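Local coordinates for protein alcohol dehydrogenase (Thermus sp., PDB 4CPD) that probably interconverts alcohols and aldehydes or ketones with NAD as coenzyme, as a zinc-containing member of the medium-chain dehydrogenase family, at residues His86-Thr91 and Asn101-Gly106; Asn132-Lys137 and Asn294-Ile299; Ile199-Glu204 and Asn218-Asn223. All blocks are in the same frame, centred on the assembly; numbering follows the deposited sequence.

Contact 1: residues His86-Thr91 and Asn101-Gly106; sequences HIACGT and NLCERG. With ZN (zinc ion), chain F.
The guanidinium of Arg105 meets Cys89 at its edge. Cys89 CB lies in the guanidinium plane, and Cys89 SG lies close to it. Thr91 OG1 comes to the same group obliquely. The other flat group is the His86 ring, which Asn101 approaches obliquely, with 3.8 Å between His86 CD2 and Asn101 CA. Outside the two segments, this imidazole meets the ring of His296.

The contact is half of a four-cysteine zinc site, the structural zinc lobe known from medium-chain alcohol dehydrogenases. Cys89 SG binds the zinc ion at 2.3 Å and Cys103 SG at 2.2 Å. Cys92 and Cys95, from the loop and helix between the segments, complete the site. The two sulfurs reach the metal by different torsions. SG of Cys103 is anti to its backbone N (chi1 176°). SG of Cys89 sits between its backbone N and carbonyl carbon (chi1 79°). Ala88 CB packs against Cys103 CB beside the metal.

N-H groups also point at the Cys89 thiolate. Thr91 N donates to Cys89 SG over 3.2 Å, nearly straight at 165°. Arg105 NH2 adds a weak bond to the same sulfur. Such donors, one of them probably cationic, would be expected to ease the negative charge on the sulfur. The chain after Cys103 folds into a type I beta turn, closed by Gly106 N bonding to Cys103 O. At the end of this turn, Gly106 CA makes a C-H...O contact of 3.5 Å with Ile87 O.

Contact 2: residues Asn132-Lys137 and Asn294-Ile299; sequences NVNLRK and NVHLYI
His296 and Ile299 face Val133, Asn134 and Arg136 across this contact. The His296 ring presents its edge. Val133 O lies in the ring plane, 3.6 Å from His296 CD2. The Val133 side chain crosses the histidine at about a right angle, and its CG1 methyl also touches His296 CD2, at 4.0 Å. The amide end of Asn134 comes to the NE2 corner of the same edge, its plane turned 76° from the ring. Ile299 makes the second patch. Its CG2 methyl sits over one face of the Arg136 guanidinium, 3.9 Å above the plane and offset toward the rim.

The arginine is held by polar bonds on its own segment. Arg136 NH1 donates to Val133 O over 3.2 Å and to Leu135 O over 3.0 Å. Val133 O lies in the guanidinium plane, whereas Leu135 O is tilted from it. Arg136 NH1 sits above both carbonyl planes. The arginine chain bends at chi2 (-64°). Val133 O therefore serves twice, as acceptor for the arginine and as neighbour to the histidine edge. Further out, Arg136 NE forms a salt bridge with Asp300, the residue after Ile299. This fixes the guanidinium from the partner helix as well. His296 also meets the ring of Tyr100.

The contact joins the GroES-like part of the fold to the end of the coenzyme-binding part. Helix 131-134 and strand 136-137 lie on one side. On the other is the first turn of helix 295-307, which follows strand 286-290, the outermost strand of the parallel sheet within this chain.

Contact 3: residues Ile199-Glu204 and Asn218-Asn223; sequences IDRIPE and NAEQEN. With NAD (nicotinamide-adenine-dinucleotide), chain G.
Asp200 and Asn218 pair as parallel strands at the tight centre of this contact. They belong to a beta-alpha-beta unit of the Rossmann fold that binds NAD: strand 195-200, helix 203-212 and strand 215-218. Ala219 N donates to Asp200 O over 2.9 Å, nearly straight and close to the C=O axis. Asn218 CA adds a C-H...O contact to the same oxygen. Beside this pair, Ile199 CG2 packs on Ala219 CB at 4.0 Å.

The Asp200 carboxylate turns to the coenzyme. With CG anti to the backbone N (chi1 -155°), its two oxygens take the two hydroxyls of the adenosine ribose. NAD O2B donates to Asp200 OD1 over 3.1 Å and NAD O3B to Asp200 OD2 over 3.0 Å. An acid at the end of the second strand is the classic mark of Rossmann domains that prefer NAD to NADP. Asp200 OD2 also accepts from Ala177 N of the glycine-rich turn.

The other side is looser and exposed. Arg201 extends from CG to NE under the adenine, and NAD N7A sits 3.5 Å above the centre of its guanidinium plane. Glu220 crosses the arginine obliquely and touches its aliphatic part, Arg201 CD to Glu220 OE2 at 3.8 Å. The charged ends stay apart, with 4.7 Å from Arg201 NH1 to Glu220 OE2. Any attraction is probably weak and long-range. Asn218 OD1 rests 3.6 Å from Arg201 CA. The same oxygen closes an Asx turn, accepting Glu220 N in its carbonyl plane, on a lone pair.

Overall arrangement
From the N terminus, contact 1 comes first. It closes a short loop carrying helix 93-96 and two of the four cysteines of its zinc site, and is complete before contact 2 opens at residues 132-137. Contact 2 closes much later, at 294-299, after the chain has run through the six-stranded parallel sheet. Contact 3 falls within that long excursion, as a local closure around helix 203-212. No loops cross. Contacts 1 and 2 touch, through Ala88 with Asn134 and His86 with His296, so the zinc lobe and the start of helix 295-307 meet. Contact 3 lies on the opposite side of the chain's centre from the other two, beside the adenosine end of NAD.

Contact 1: residues His86-Thr91 and Asn101-Gly106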
loop_
_atom_site.group_PDB
_atom_site.type_symbol
_atom_site.label_atom_id
_atom_site.label_comp_id
_atom_site.label_asym_id
_atom_site.label_seq_id
_atom_site.Cartn_x
_atom_site.Cartn_y
_atom_site.Cartn_z
ATOM N N HIS A 86 -21.648 5.671 4.916
ATOM C CA HIS A 86 -21.479 6.367 3.689
ATOM C C HIS A 86 -22.297 5.653 2.625
ATOM O O HIS A 86 -22.425 4.457 2.657
ATOM C CB HIS A 86 -19.995 6.430 3.320
ATOM C CG HIS A 86 -19.396 5.093 3.016
ATOM N ND1 HIS A 86 -18.946 4.243 3.998
ATOM C CD2 HIS A 86 -19.166 4.462 1.841
ATOM C CE1 HIS A 86 -18.455 3.150 3.441
ATOM N NE2 HIS A 86 -18.589 3.249 2.136
ATOM N N ILE A 87 -22.828 6.403 1.667
ATOM C CA ILE A 87 -23.760 5.858 0.703
ATOM C C ILE A 87 -23.086 5.656 -0.619
ATOM O O ILE A 87 -22.068 6.266 -0.896
ATOM C CB ILE A 87 -25.006 6.757 0.515
ATOM C CG1 ILE A 87 -24.636 8.113 -0.098
ATOM C CG2 ILE A 87 -25.672 7.024 1.848
ATOM C CD1 ILE A 87 -25.795 8.778 -0.830
ATOM N N ALA A 88 -23.699 4.808 -1.432
ATOM C CA ALA A 88 -23.126 4.346 -2.664
ATOM C C ALA A 88 -24.243 3.971 -3.600
ATOM O O ALA A 88 -25.298 3.560 -3.155
ATOM C CB ALA A 88 -22.219 3.157 -2.429
ATOM N N CYS A 89 -23.993 4.110 -4.893
ATOM C CA CYS A 89 -25.034 4.058 -5.884
ATOM C C CYS A 89 -25.147 2.675 -6.487
ATOM O O CYS A 89 -26.210 2.299 -6.963
ATOM C CB CYS A 89 -24.743 5.101 -6.991
ATOM S SG CYS A 89 -23.492 4.611 -8.227
ATOM N N GLY A 90 -24.024 1.972 -6.570
ATOM C CA GLY A 90 -24.008 0.616 -7.068
ATOM C C GLY A 90 -23.810 0.456 -8.572
ATOM O O GLY A 90 -23.708 -0.683 -9.079
ATOM N N THR A 91 -23.777 1.566 -9.308
ATOM C CA THR A 91 -23.661 1.476 -10.780
ATOM C C THR A 91 -22.535 2.315 -11.390
ATOM O O THR A 91 -22.131 2.055 -12.514
ATOM C CB THR A 91 -25.018 1.771 -11.510
ATOM O OG1 THR A 91 -25.530 3.061 -11.115
ATOM C CG2 THR A 91 -26.058 0.676 -11.203
ATOM N N ASN A 101 -16.654 3.267 -1.267
ATOM C CA ASN A 101 -16.242 4.528 -0.659
ATOM C C ASN A 101 -15.796 5.593 -1.677
ATOM O O ASN A 101 -15.627 6.722 -1.311
ATOM C CB ASN A 101 -15.089 4.306 0.322
ATOM C CG ASN A 101 -13.898 3.622 -0.313
ATOM O OD1 ASN A 101 -14.051 2.637 -1.036
ATOM N ND2 ASN A 101 -12.722 4.165 -0.094
ATOM N N LEU A 102 -15.560 5.220 -2.936
ATOM C CA LEU A 102 -15.228 6.195 -3.967
ATOM C C LEU A 102 -16.371 6.443 -4.927
ATOM O O LEU A 102 -16.139 6.991 -6.020
ATOM C CB LEU A 102 -14.014 5.704 -4.744
ATOM C CG LEU A 102 -12.785 5.518 -3.847
ATOM C CD1 LEU A 102 -11.649 4.893 -4.653
ATOM C CD2 LEU A 102 -12.364 6.840 -3.218
ATOM N N CYS A 103 -17.586 6.038 -4.529
ATOM C CA CYS A 103 -18.787 6.180 -5.368
ATOM C C CYS A 103 -18.896 7.615 -5.845
ATOM O O CYS A 103 -18.685 8.546 -5.072
ATOM C CB CYS A 103 -20.046 5.842 -4.597
ATOM S SG CYS A 103 -21.515 6.122 -5.585
ATOM N N GLU A 104 -19.203 7.778 -7.124
ATOM C CA GLU A 104 -19.310 9.118 -7.736
ATOM C C GLU A 104 -20.519 9.909 -7.239
ATOM O O GLU A 104 -20.481 11.119 -7.190
ATOM C CB GLU A 104 -19.302 9.026 -9.268
ATOM C CG GLU A 104 -17.899 9.235 -9.852
ATOM C CD GLU A 104 -17.714 8.561 -11.191
ATOM O OE1 GLU A 104 -18.745 8.077 -11.715
ATOM O OE2 GLU A 104 -16.562 8.499 -11.706
ATOM N N ARG A 105 -21.572 9.211 -6.842
ATOM C CA ARG A 105 -22.708 9.825 -6.129
ATOM C C ARG A 105 -22.605 9.605 -4.605
ATOM O O ARG A 105 -23.609 9.578 -3.881
ATOM C CB ARG A 105 -24.006 9.240 -6.665
ATOM C CG ARG A 105 -24.385 9.788 -8.034
ATOM C CD ARG A 105 -25.575 9.056 -8.624
ATOM N NE ARG A 105 -25.032 7.903 -9.316
ATOM C CZ ARG A 105 -24.805 7.817 -10.618
ATOM N NH1 ARG A 105 -25.159 8.812 -11.439
ATOM N NH2 ARG A 105 -24.250 6.698 -11.091
ATOM N N GLY A 106 -21.375 9.452 -4.126
ATOM C CA GLY A 106 -21.149 9.086 -2.754
ATOM C C GLY A 106 -21.449 10.215 -1.812
ATOM O O GLY A 106 -21.456 11.352 -2.223
HETATM ZN ZN ZN F . -21.462 4.593 -7.129
#

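Contact 2: residues Asn132-Lys137 and Asn294-Ile299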
loop_
_atom_site.group_PDB
_atom_site.type_symbol
_atom_site.label_atom_id
_atom_site.label_comp_id
_atom_site.label_asym_id
_atom_site.label_seq_id
_atom_site.Cartn_x
_atom_site.Cartn_y
_atom_site.Cartn_z
ATOM N N ASN A 132 -31.197 -0.745 -1.472
ATOM C CA ASN A 132 -30.718 -1.986 -2.060
ATOM C C ASN A 132 -29.224 -2.167 -1.899
ATOM O O ASN A 132 -28.754 -3.293 -1.792
ATOM C CB ASN A 132 -31.064 -2.082 -3.551
ATOM C CG ASN A 132 -30.550 -0.882 -4.379
ATOM O OD1 ASN A 132 -30.767 0.292 -4.031
ATOM N ND2 ASN A 132 -29.888 -1.185 -5.499
ATOM N N VAL A 133 -28.481 -1.072 -1.895
ATOM C CA VAL A 133 -27.039 -1.109 -1.702
ATOM C C VAL A 133 -26.643 -0.792 -0.258
ATOM O O VAL A 133 -25.710 -1.388 0.287
ATOM C CB VAL A 133 -26.393 -0.056 -2.622
ATOM C CG1 VAL A 133 -24.916 0.106 -2.344
ATOM C CG2 VAL A 133 -26.635 -0.414 -4.077
ATOM N N ASN A 134 -27.333 0.171 0.342
ATOM C CA ASN A 134 -26.882 0.788 1.581
ATOM C C ASN A 134 -27.485 0.290 2.888
ATOM O O ASN A 134 -27.252 0.914 3.926
ATOM C CB ASN A 134 -27.122 2.281 1.458
ATOM C CG ASN A 134 -26.378 2.877 0.287
ATOM O OD1 ASN A 134 -26.957 3.415 -0.659
ATOM N ND2 ASN A 134 -25.082 2.781 0.350
ATOM N N LEU A 135 -28.240 -0.818 2.855
ATOM C CA LEU A 135 -28.792 -1.399 4.098
ATOM C C LEU A 135 -28.574 -2.899 4.186
ATOM O O LEU A 135 -28.422 -3.590 3.162
ATOM C CB LEU A 135 -30.289 -1.142 4.212
ATOM C CG LEU A 135 -30.806 0.252 4.560
ATOM C CD1 LEU A 135 -32.321 0.265 4.745
ATOM C CD2 LEU A 135 -30.122 0.803 5.802
ATOM N N ARG A 136 -28.556 -3.401 5.428
ATOM C CA ARG A 136 -28.603 -4.847 5.678
ATOM C C ARG A 136 -29.615 -5.188 6.758
ATOM O O ARG A 136 -29.645 -4.528 7.813
ATOM C CB ARG A 136 -27.237 -5.383 6.095
ATOM C CG ARG A 136 -26.169 -5.281 5.035
ATOM C CD ARG A 136 -26.503 -6.138 3.838
ATOM N NE ARG A 136 -25.394 -6.210 2.902
ATOM C CZ ARG A 136 -25.015 -5.224 2.083
ATOM N NH1 ARG A 136 -25.622 -4.053 2.058
ATOM N NH2 ARG A 136 -23.998 -5.421 1.275
ATOM N N LYS A 137 -30.439 -6.206 6.462
ATOM C CA LYS A 137 -31.271 -6.871 7.460
ATOM C C LYS A 137 -30.354 -7.392 8.530
ATOM O O LYS A 137 -29.291 -7.882 8.210
ATOM C CB LYS A 137 -32.013 -8.064 6.858
ATOM C CG LYS A 137 -33.399 -7.773 6.294
ATOM C CD LYS A 137 -34.271 -9.040 6.262
ATOM C CE LYS A 137 -34.822 -9.416 7.653
ATOM N NZ LYS A 137 -36.116 -10.179 7.618
ATOM N N ASN A 294 -14.346 1.348 3.454
ATOM C CA ASN A 294 -15.185 0.840 2.361
ATOM C C ASN A 294 -16.094 -0.207 2.988
ATOM O O ASN A 294 -16.054 -1.412 2.700
ATOM C CB ASN A 294 -14.317 0.259 1.256
ATOM C CG ASN A 294 -15.123 -0.298 0.111
ATOM O OD1 ASN A 294 -16.271 0.070 -0.096
ATOM N ND2 ASN A 294 -14.527 -1.192 -0.643
ATOM N N VAL A 295 -16.926 0.296 3.879
ATOM C CA VAL A 295 -17.748 -0.530 4.746
ATOM C C VAL A 295 -18.531 -1.613 4.031
ATOM O O VAL A 295 -18.611 -2.740 4.522
ATOM C CB VAL A 295 -18.723 0.335 5.547
ATOM C CG1 VAL A 295 -19.634 -0.539 6.390
ATOM C CG2 VAL A 295 -17.959 1.318 6.439
ATOM N N HIS A 296 -19.095 -1.281 2.886
ATOM C CA HIS A 296 -19.938 -2.230 2.149
ATOM C C HIS A 296 -19.208 -3.523 1.833
ATOM O O HIS A 296 -19.816 -4.573 1.780
ATOM C CB HIS A 296 -20.412 -1.638 0.834
ATOM C CG HIS A 296 -21.139 -0.341 0.981
ATOM N ND1 HIS A 296 -20.514 0.814 1.397
ATOM C CD2 HIS A 296 -22.436 -0.013 0.764
ATOM C CE1 HIS A 296 -21.387 1.798 1.422
ATOM N NE2 HIS A 296 -22.562 1.321 1.054
ATOM N N LEU A 297 -17.899 -3.429 1.594
ATOM C CA LEU A 297 -17.132 -4.579 1.221
ATOM C C LEU A 297 -17.093 -5.601 2.368
ATOM O O LEU A 297 -17.049 -6.775 2.104
ATOM C CB LEU A 297 -15.709 -4.159 0.820
ATOM C CG LEU A 297 -14.899 -5.255 0.082
ATOM C CD1 LEU A 297 -15.554 -5.607 -1.225
ATOM C CD2 LEU A 297 -13.459 -4.814 -0.160
ATOM N N TYR A 298 -17.122 -5.126 3.618
ATOM C CA TYR A 298 -16.895 -5.942 4.796
ATOM C C TYR A 298 -18.126 -6.207 5.641
ATOM O O TYR A 298 -18.131 -7.106 6.454
ATOM C CB TYR A 298 -15.856 -5.245 5.668
ATOM C CG TYR A 298 -14.585 -4.955 4.900
ATOM C CD1 TYR A 298 -13.799 -5.999 4.425
ATOM C CD2 TYR A 298 -14.176 -3.650 4.641
ATOM C CE1 TYR A 298 -12.646 -5.750 3.716
ATOM C CE2 TYR A 298 -13.028 -3.394 3.925
ATOM C CZ TYR A 298 -12.278 -4.448 3.468
ATOM O OH TYR A 298 -11.138 -4.225 2.771
ATOM N N ILE A 299 -19.170 -5.423 5.470
ATOM C CA ILE A 299 -20.282 -5.437 6.417
ATOM C C ILE A 299 -20.936 -6.808 6.585
ATOM O O ILE A 299 -21.331 -7.146 7.667
ATOM C CB ILE A 299 -21.341 -4.384 6.041
ATOM C CG1 ILE A 299 -22.299 -4.159 7.196
ATOM C CG2 ILE A 299 -22.116 -4.811 4.797
ATOM C CD1 ILE A 299 -23.149 -2.931 7.007
#

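Contact 3: residues Ile199-Glu204 and Asn218-Asn223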
loop_
_atom_site.group_PDB
_atom_site.type_symbol
_atom_site.label_atom_id
_atom_site.label_comp_id
_atom_site.label_asym_id
_atom_site.label_seq_id
_atom_site.Cartn_x
_atom_site.Cartn_y
_atom_site.Cartn_z
ATOM N N ILE A 199 -1.025 1.710 21.596
ATOM C CA ILE A 199 -0.340 2.927 21.925
ATOM C C ILE A 199 -1.396 4.007 22.030
ATOM O O ILE A 199 -2.174 4.211 21.093
ATOM C CB ILE A 199 0.677 3.305 20.837
ATOM C CG1 ILE A 199 1.834 2.305 20.809
ATOM C CG2 ILE A 199 1.237 4.704 21.072
ATOM C CD1 ILE A 199 1.621 1.127 19.896
ATOM N N ASP A 200 -1.428 4.675 23.179
ATOM C CA ASP A 200 -2.275 5.846 23.408
ATOM C C ASP A 200 -1.632 6.678 24.523
ATOM O O ASP A 200 -0.486 6.415 24.921
ATOM C CB ASP A 200 -3.686 5.418 23.780
ATOM C CG ASP A 200 -4.709 6.469 23.457
ATOM O OD1 ASP A 200 -4.566 7.611 23.932
ATOM O OD2 ASP A 200 -5.665 6.160 22.724
ATOM N N ARG A 201 -2.351 7.684 25.007
ATOM C CA ARG A 201 -1.868 8.522 26.095
ATOM C C ARG A 201 -2.935 8.784 27.178
ATOM O O ARG A 201 -2.868 9.788 27.891
ATOM C CB ARG A 201 -1.365 9.844 25.514
ATOM C CG ARG A 201 -2.472 10.707 24.931
ATOM C CD ARG A 201 -1.927 11.929 24.220
ATOM N NE ARG A 201 -3.022 12.765 23.730
ATOM C CZ ARG A 201 -2.887 13.749 22.845
ATOM N NH1 ARG A 201 -1.696 14.042 22.327
ATOM N NH2 ARG A 201 -3.952 14.440 22.468
ATOM N N ILE A 202 -3.912 7.888 27.307
ATOM C CA ILE A 202 -4.997 8.029 28.302
ATOM C C ILE A 202 -5.216 6.709 29.052
ATOM O O ILE A 202 -5.701 5.735 28.465
ATOM C CB ILE A 202 -6.324 8.474 27.650
ATOM C CG1 ILE A 202 -6.159 9.868 27.043
ATOM C CG2 ILE A 202 -7.462 8.473 28.671
ATOM C CD1 ILE A 202 -7.391 10.392 26.337
ATOM N N PRO A 203 -4.848 6.666 30.348
ATOM C CA PRO A 203 -4.866 5.417 31.104
ATOM C C PRO A 203 -6.176 4.659 31.061
ATOM O O PRO A 203 -6.171 3.441 30.910
ATOM C CB PRO A 203 -4.564 5.884 32.513
ATOM C CG PRO A 203 -3.606 7.008 32.306
ATOM C CD PRO A 203 -4.077 7.704 31.061
ATOM N N GLU A 204 -7.290 5.369 31.201
ATOM C CA GLU A 204 -8.609 4.726 31.097
ATOM C C GLU A 204 -8.717 3.880 29.802
ATOM O O GLU A 204 -9.152 2.741 29.843
ATOM C CB GLU A 204 -9.741 5.773 31.205
ATOM N N ASN A 218 2.034 3.666 27.004
ATOM C CA ASN A 218 1.741 5.096 27.111
ATOM C C ASN A 218 2.815 5.933 26.407
ATOM O O ASN A 218 3.976 5.950 26.830
ATOM C CB ASN A 218 1.601 5.515 28.578
ATOM C CG ASN A 218 0.799 6.796 28.742
ATOM O OD1 ASN A 218 1.046 7.780 28.044
ATOM N ND2 ASN A 218 -0.173 6.790 29.657
ATOM N N ALA A 219 2.423 6.618 25.333
ATOM C CA ALA A 219 3.375 7.384 24.510
ATOM C C ALA A 219 3.889 8.658 25.181
ATOM O O ALA A 219 4.920 9.195 24.760
ATOM C CB ALA A 219 2.754 7.726 23.168
ATOM N N GLU A 220 3.164 9.135 26.199
ATOM C CA GLU A 220 3.609 10.266 27.027
ATOM C C GLU A 220 4.772 9.831 27.921
ATOM O O GLU A 220 5.733 10.583 28.114
ATOM C CB GLU A 220 2.469 10.795 27.913
ATOM C CG GLU A 220 2.309 12.307 27.915
ATOM C CD GLU A 220 1.071 12.732 27.144
ATOM O OE1 GLU A 220 -0.026 12.664 27.735
ATOM O OE2 GLU A 220 1.185 13.117 25.954
ATOM N N GLN A 221 4.678 8.603 28.434
ATOM C CA GLN A 221 5.573 8.097 29.480
ATOM C C GLN A 221 6.759 7.249 28.999
ATOM O O GLN A 221 7.622 6.882 29.796
ATOM C CB GLN A 221 4.773 7.255 30.469
ATOM C CG GLN A 221 3.533 7.936 31.031
ATOM C CD GLN A 221 2.807 7.106 32.088
ATOM O OE1 GLN A 221 2.169 7.670 32.982
ATOM N NE2 GLN A 221 2.887 5.765 31.988
ATOM N N GLU A 222 6.799 6.908 27.719
ATOM C CA GLU A 222 7.933 6.164 27.182
ATOM C C GLU A 222 8.001 6.331 25.675
ATOM O O GLU A 222 7.055 6.864 25.055
ATOM C CB GLU A 222 7.889 4.671 27.587
ATOM C CG GLU A 222 6.569 3.956 27.322
ATOM C CD GLU A 222 6.579 2.487 27.746
ATOM O OE1 GLU A 222 7.570 1.789 27.450
ATOM O OE2 GLU A 222 5.589 2.014 28.357
ATOM N N ASN A 223 9.141 5.922 25.107
ATOM C CA ASN A 223 9.298 5.813 23.657
ATOM C C ASN A 223 8.603 4.548 23.156
ATOM O O ASN A 223 9.076 3.423 23.419
ATOM C CB ASN A 223 10.773 5.794 23.222
ATOM C CG ASN A 223 10.950 6.084 21.727
ATOM O OD1 ASN A 223 9.997 6.040 20.931
ATOM N ND2 ASN A 223 12.174 6.401 21.344
HETATM P PA NAD G . -11.455 9.495 19.264
HETATM O O1A NAD G . -12.611 9.232 20.231
HETATM O O2A NAD G . -10.951 10.922 19.073
HETATM O O5B NAD G . -10.164 8.561 19.557
HETATM C C5B NAD G . -8.841 9.049 19.337
HETATM C C4B NAD G . -7.876 8.392 20.320
HETATM O O4B NAD G . -6.524 8.629 19.908
HETATM C C3B NAD G . -8.042 8.968 21.731
HETATM O O3B NAD G . -8.032 7.960 22.755
HETATM C C2B NAD G . -6.838 9.848 21.901
HETATM O O2B NAD G . -6.438 9.950 23.271
HETATM C C1B NAD G . -5.819 9.119 21.046
HETATM N N9A NAD G . -4.750 10.036 20.650
HETATM C C8A NAD G . -4.929 11.301 20.221
HETATM N N7A NAD G . -3.721 11.853 19.955
HETATM C C5A NAD G . -2.766 10.930 20.212
HETATM C C6A NAD G . -1.293 10.859 20.129
HETATM N N6A NAD G . -0.620 11.939 19.701
HETATM N N1A NAD G . -0.655 9.714 20.489
HETATM C C2A NAD G . -1.340 8.636 20.915
HETATM N N3A NAD G . -2.690 8.633 21.015
HETATM C C4A NAD G . -3.445 9.725 20.682
HETATM O O3 NAD G . -11.864 8.982 17.781
HETATM P PN NAD G . -12.426 7.534 17.318
HETATM O O1N NAD G . -13.931 7.637 17.479
HETATM O O2N NAD G . -11.586 6.389 17.894
HETATM O O5D NAD G . -12.036 7.565 15.749
HETATM C C5D NAD G . -10.672 7.246 15.408
HETATM C C4D NAD G . -10.105 7.996 14.206
HETATM O O4D NAD G . -10.492 7.293 13.017
HETATM C C3D NAD G . -10.613 9.431 14.054
HETATM O O3D NAD G . -9.565 10.224 13.469
HETATM C C2D NAD G . -11.829 9.283 13.136
HETATM O O2D NAD G . -12.236 10.480 12.426
HETATM C C1D NAD G . -11.326 8.164 12.221
HETATM N N1N NAD G . -12.392 7.420 11.530
HETATM C C2N NAD G . -12.120 7.130 10.254
HETATM C C3N NAD G . -13.012 6.433 9.453
HETATM C C7N NAD G . -12.566 6.163 8.045
HETATM O O7N NAD G . -13.372 6.021 7.138
HETATM N N7N NAD G . -11.241 6.061 7.828
HETATM C C4N NAD G . -14.236 6.013 10.002
HETATM C C5N NAD G . -14.513 6.320 11.339
HETATM C C6N NAD G . -13.567 7.033 12.094
#